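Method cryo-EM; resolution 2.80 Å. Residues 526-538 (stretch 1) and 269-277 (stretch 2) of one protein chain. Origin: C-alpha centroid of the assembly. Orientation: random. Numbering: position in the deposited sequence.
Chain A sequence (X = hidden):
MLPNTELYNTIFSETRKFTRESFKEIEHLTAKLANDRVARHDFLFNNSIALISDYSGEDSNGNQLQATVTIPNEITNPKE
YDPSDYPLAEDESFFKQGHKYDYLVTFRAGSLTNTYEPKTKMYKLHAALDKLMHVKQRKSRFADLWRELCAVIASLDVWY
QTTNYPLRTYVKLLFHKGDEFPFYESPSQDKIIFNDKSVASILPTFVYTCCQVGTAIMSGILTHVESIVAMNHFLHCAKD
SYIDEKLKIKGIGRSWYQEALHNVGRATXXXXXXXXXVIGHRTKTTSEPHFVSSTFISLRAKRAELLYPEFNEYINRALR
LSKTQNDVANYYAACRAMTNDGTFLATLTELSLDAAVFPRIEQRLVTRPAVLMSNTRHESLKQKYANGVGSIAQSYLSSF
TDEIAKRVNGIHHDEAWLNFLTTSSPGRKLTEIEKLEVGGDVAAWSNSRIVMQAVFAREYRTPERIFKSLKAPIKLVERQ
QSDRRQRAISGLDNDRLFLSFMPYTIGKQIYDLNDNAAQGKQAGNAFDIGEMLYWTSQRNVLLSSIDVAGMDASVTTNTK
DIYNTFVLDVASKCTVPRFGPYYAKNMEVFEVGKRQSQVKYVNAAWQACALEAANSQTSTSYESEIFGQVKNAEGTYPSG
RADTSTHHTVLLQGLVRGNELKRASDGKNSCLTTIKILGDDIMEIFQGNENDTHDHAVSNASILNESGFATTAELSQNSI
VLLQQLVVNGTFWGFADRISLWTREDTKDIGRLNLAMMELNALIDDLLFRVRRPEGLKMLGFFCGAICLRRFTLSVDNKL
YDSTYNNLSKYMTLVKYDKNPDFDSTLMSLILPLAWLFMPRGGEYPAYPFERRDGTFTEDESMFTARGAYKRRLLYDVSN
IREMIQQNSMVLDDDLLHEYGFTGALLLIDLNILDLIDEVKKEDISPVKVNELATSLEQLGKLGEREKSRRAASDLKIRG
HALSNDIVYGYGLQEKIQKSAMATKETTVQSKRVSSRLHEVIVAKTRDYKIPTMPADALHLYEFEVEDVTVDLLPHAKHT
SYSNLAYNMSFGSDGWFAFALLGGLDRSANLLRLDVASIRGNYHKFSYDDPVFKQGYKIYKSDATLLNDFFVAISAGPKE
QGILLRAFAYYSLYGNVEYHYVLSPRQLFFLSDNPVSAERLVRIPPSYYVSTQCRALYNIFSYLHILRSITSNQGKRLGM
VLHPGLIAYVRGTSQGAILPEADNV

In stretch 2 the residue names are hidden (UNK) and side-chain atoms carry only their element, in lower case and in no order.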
# COMPACT_ATOMS: atom_id res chain seq x y z
N ALA A 526 -4.23 24.80 -4.11
CA ALA A 526 -3.84 25.04 -5.49
C ALA A 526 -2.33 25.02 -5.73
O ALA A 526 -1.91 25.26 -6.87
CB ALA A 526 -4.40 26.38 -5.97
N PHE A 527 -1.50 24.74 -4.72
CA PHE A 527 -0.08 24.56 -5.00
C PHE A 527 0.22 23.26 -5.72
O PHE A 527 1.30 23.13 -6.31
CB PHE A 527 0.77 24.59 -3.73
CG PHE A 527 0.87 25.93 -3.07
CD1 PHE A 527 1.54 26.97 -3.69
CD2 PHE A 527 0.40 26.12 -1.78
CE1 PHE A 527 1.66 28.20 -3.08
CE2 PHE A 527 0.54 27.34 -1.15
CZ PHE A 527 1.16 28.38 -1.80
N ASP A 528 -0.70 22.30 -5.67
CA ASP A 528 -0.46 21.00 -6.28
C ASP A 528 -0.51 21.07 -7.79
O ASP A 528 0.15 20.28 -8.48
CB ASP A 528 -1.49 20.00 -5.78
CG ASP A 528 -1.40 19.77 -4.29
OD1 ASP A 528 -0.30 19.89 -3.73
OD2 ASP A 528 -2.45 19.48 -3.68
N ILE A 529 -1.29 22.00 -8.33
CA ILE A 529 -1.54 22.10 -9.76
C ILE A 529 -0.82 23.31 -10.37
O ILE A 529 -1.15 23.72 -11.47
CB ILE A 529 -3.04 22.14 -10.05
CG1 ILE A 529 -3.69 23.32 -9.32
CG2 ILE A 529 -3.69 20.87 -9.62
CD1 ILE A 529 -5.14 23.51 -9.64
N GLY A 530 0.15 23.87 -9.65
CA GLY A 530 0.77 25.11 -10.09
C GLY A 530 1.64 24.96 -11.33
O GLY A 530 1.69 25.87 -12.16
N GLU A 531 2.32 23.82 -11.47
CA GLU A 531 3.14 23.62 -12.65
C GLU A 531 2.29 23.37 -13.88
O GLU A 531 2.65 23.80 -14.98
CB GLU A 531 4.11 22.46 -12.43
CG GLU A 531 5.10 22.70 -11.30
CD GLU A 531 6.02 23.89 -11.55
OE1 GLU A 531 6.37 24.17 -12.72
OE2 GLU A 531 6.40 24.55 -10.56
N MET A 532 1.15 22.70 -13.72
CA MET A 532 0.24 22.53 -14.85
C MET A 532 -0.43 23.84 -15.23
O MET A 532 -0.61 24.14 -16.42
CB MET A 532 -0.81 21.48 -14.53
CG MET A 532 -0.26 20.09 -14.40
SD MET A 532 -1.54 18.85 -14.10
CE MET A 532 -1.89 19.15 -12.38
N LEU A 533 -0.80 24.64 -14.23
CA LEU A 533 -1.33 25.97 -14.46
C LEU A 533 -0.32 26.88 -15.15
O LEU A 533 -0.71 27.71 -15.98
CB LEU A 533 -1.77 26.56 -13.12
CG LEU A 533 -3.23 26.49 -12.67
CD1 LEU A 533 -3.84 25.13 -12.79
CD2 LEU A 533 -3.21 26.85 -11.21
N TYR A 534 0.97 26.71 -14.86
CA TYR A 534 1.98 27.48 -15.59
C TYR A 534 2.17 26.96 -17.01
O TYR A 534 2.10 27.74 -17.97
CB TYR A 534 3.31 27.45 -14.84
CG TYR A 534 4.41 28.17 -15.59
CD1 TYR A 534 4.39 29.55 -15.71
CD2 TYR A 534 5.45 27.47 -16.18
CE1 TYR A 534 5.36 30.21 -16.39
CE2 TYR A 534 6.43 28.13 -16.88
CZ TYR A 534 6.38 29.50 -16.97
OH TYR A 534 7.37 30.18 -17.65
N TRP A 535 2.38 25.66 -17.17
CA TRP A 535 2.71 25.13 -18.49
C TRP A 535 1.51 25.01 -19.42
O TRP A 535 1.69 24.65 -20.58
CB TRP A 535 3.38 23.76 -18.39
CG TRP A 535 4.79 23.82 -17.95
CD1 TRP A 535 5.28 23.49 -16.73
CD2 TRP A 535 5.90 24.26 -18.72
NE1 TRP A 535 6.64 23.68 -16.70
CE2 TRP A 535 7.04 24.16 -17.91
CE3 TRP A 535 6.05 24.74 -20.03
CZ2 TRP A 535 8.31 24.52 -18.36
CZ3 TRP A 535 7.30 25.09 -20.47
CH2 TRP A 535 8.41 24.97 -19.64
N THR A 536 0.30 25.28 -18.95
CA THR A 536 -0.83 25.28 -19.87
C THR A 536 -1.19 26.69 -20.31
O THR A 536 -1.94 26.87 -21.27
CB THR A 536 -2.02 24.58 -19.21
OG1 THR A 536 -1.54 23.47 -18.44
CG2 THR A 536 -2.88 23.94 -20.27
N SER A 537 -0.61 27.71 -19.66
CA SER A 537 -0.66 29.09 -20.12
C SER A 537 0.39 29.40 -21.17
O SER A 537 0.49 30.56 -21.59
CB SER A 537 -0.48 30.04 -18.94
OG SER A 537 -1.55 29.96 -18.03
N GLN A 538 1.17 28.42 -21.59
CA GLN A 538 2.25 28.63 -22.54
C GLN A 538 1.77 28.33 -23.95
O GLN A 538 0.73 27.72 -24.17
CB GLN A 538 3.45 27.76 -22.19
CG GLN A 538 3.97 28.00 -20.79
CD GLN A 538 4.47 29.40 -20.60
OE1 GLN A 538 5.12 29.96 -21.47
NE2 GLN A 538 4.14 30.00 -19.46
N UNK A 269 -8.50 32.81 -22.12
CA UNK A 269 -8.13 32.01 -20.96
C UNK A 269 -7.22 32.87 -20.08
O UNK A 269 -6.62 33.83 -20.58
c UNK A 269 -8.34 29.92 -22.30
c UNK A 269 -7.45 30.69 -21.37
c UNK A 269 -6.12 30.95 -22.04
N UNK A 270 -7.11 32.57 -18.79
CA UNK A 270 -6.15 33.29 -17.96
C UNK A 270 -4.72 32.81 -18.20
O UNK A 270 -4.48 31.75 -18.78
c UNK A 270 -6.60 32.99 -16.53
c UNK A 270 -7.32 31.73 -16.63
c UNK A 270 -8.01 31.74 -17.96
N UNK A 271 -3.77 33.62 -17.73
CA UNK A 271 -2.34 33.36 -17.91
C UNK A 271 -1.68 33.34 -16.55
O UNK A 271 -1.82 34.29 -15.77
c UNK A 271 -1.68 34.41 -18.82
c UNK A 271 -0.18 34.24 -18.84
c UNK A 271 -2.23 34.32 -20.22
N UNK A 272 -0.96 32.26 -16.26
CA UNK A 272 -0.31 32.07 -14.97
C UNK A 272 1.18 32.35 -15.05
O UNK A 272 1.85 31.97 -16.01
c UNK A 272 -3.99 30.48 -10.41
c UNK A 272 -1.85 30.82 -11.47
c UNK A 272 -2.98 30.01 -14.80
c UNK A 272 -4.59 30.15 -11.60
c UNK A 272 -3.79 30.16 -12.73
c UNK A 272 -0.54 30.64 -14.48
n UNK A 272 -4.10 29.87 -14.03
c UNK A 272 -2.64 30.82 -10.34
c UNK A 272 -2.43 30.49 -12.69
c UNK A 272 -1.93 30.40 -14.03
N UNK A 273 1.69 32.99 -14.01
CA UNK A 273 3.10 33.25 -13.83
C UNK A 273 3.83 32.00 -13.36
O UNK A 273 3.24 30.96 -13.09
c UNK A 273 3.31 34.38 -12.83
o UNK A 273 4.68 34.52 -12.51
N UNK A 274 5.16 32.12 -13.27
CA UNK A 274 5.96 31.08 -12.63
C UNK A 274 5.67 31.03 -11.15
O UNK A 274 5.71 29.95 -10.54
n UNK A 274 9.68 32.32 -15.62
o UNK A 274 9.98 32.13 -13.41
c UNK A 274 7.44 31.38 -12.84
c UNK A 274 9.26 32.04 -14.39
c UNK A 274 7.82 31.63 -14.26
N UNK A 275 5.42 32.18 -10.54
CA UNK A 275 5.29 32.33 -9.10
C UNK A 275 3.84 32.36 -8.66
O UNK A 275 3.46 33.21 -7.85
c UNK A 275 6.02 33.61 -8.68
c UNK A 275 9.24 34.19 -10.57
c UNK A 275 7.47 33.61 -9.05
c UNK A 275 7.91 34.21 -10.22
c UNK A 275 9.74 32.99 -8.57
c UNK A 275 10.15 33.58 -9.75
c UNK A 275 8.40 33.00 -8.23
N UNK A 276 3.04 31.40 -9.16
CA UNK A 276 1.68 31.09 -8.67
C UNK A 276 0.73 32.29 -8.71
O UNK A 276 -0.05 32.51 -7.79
c UNK A 276 1.73 30.52 -7.25
c UNK A 276 2.50 29.23 -7.17
o UNK A 276 3.58 29.18 -6.58
n UNK A 276 1.94 28.17 -7.73
N UNK A 277 0.79 33.08 -9.78
CA UNK A 277 -0.01 34.30 -9.88
C UNK A 277 -0.68 34.39 -11.24
O UNK A 277 -0.10 34.01 -12.25
c UNK A 277 2.34 36.92 -8.21
c UNK A 277 0.85 35.54 -9.68
o UNK A 277 2.68 37.46 -9.28
c UNK A 277 1.37 35.75 -8.28
o UNK A 277 2.75 37.30 -7.10

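Position 269 has three side-chain carbons, one carrying the other two. The CA-to-CB bond points toward stretch 1, yet no atom comes within contact distance. The branching at CB identifies Val269.

Position 270 has three carbons that close a ring onto the backbone N. Its backbone O lies 3.5 Å from Ser537 OG. The closed ring makes this Pro270.

Position 271 again has one carbon carrying two others. Its CA is 3.5 Å from Ser537 OG. The CA-to-CB bond points sideways, and a side-chain carbon lies 4.2 Å from Ser537 CB. This is Val271.

Position 272 has one carbon followed by fused five- and six-membered rings holding eight carbons and one nitrogen. CB sits 3.3 Å from Leu533 O. The six-membered ring presents a face to Leu533 CD2, while Ser537 OG lies at the ring system's edge. Only an indole fits: Trp272. Its CZ2 is 3.6 Å from Leu533 CD2, and its NE1 is hydrogen-bonded elsewhere in the structure.

Position 273 has one carbon and one oxygen. The CA-to-CB bond points away from stretch 1, but the backbone O reaches Tyr534 CD1 at 3.2 Å. The short chain, with its oxygen accepting a hydrogen bond from the N of position 275, is Ser273.

Position 274 has three carbons in a row, the third carrying one oxygen and one nitrogen. The second carbon lies 3.6 Å from Tyr534 CE1. The terminal amide and chain length give Gln274.

Position 275 has one carbon and a ring of six carbons. Its CA-to-CB bond points away from stretch 1, and the residue is exposed. With no oxygen on the ring, it is Phe275.

Position 276 has two carbons, the second carrying one oxygen and one nitrogen. The nitrogen is 4.0 Å from Gly530 CA, and the oxygen is 4.1 Å from Phe527 CE1, at the ring edge. This shorter amide is Asn276. A CB on Gly530 would clash with ND2, so the glycine leaves room for the amide.

Position 277 has three carbons, the third carrying two oxygens. It is exposed and does not touch stretch 1. A carboxylate on the third carbon makes it Glu277.

The contact is anchored by one hydrogen bond, from Trp272 N to Ser537 OG at 3.0 Å. Ser537 OG also donates to Leu533 O at 3.2 Å, so one hydroxyl links the strand to a helix carbonyl. Leu533 CD2 packs 3.6 Å from the centroid of the Trp272 six-membered ring, nearly along its normal, a CH-pi contact. Tyr534 extends the contact along the loop, and the two stretches together bury 501 Å².

Stretch 2 269-277: VPVWSQFNE
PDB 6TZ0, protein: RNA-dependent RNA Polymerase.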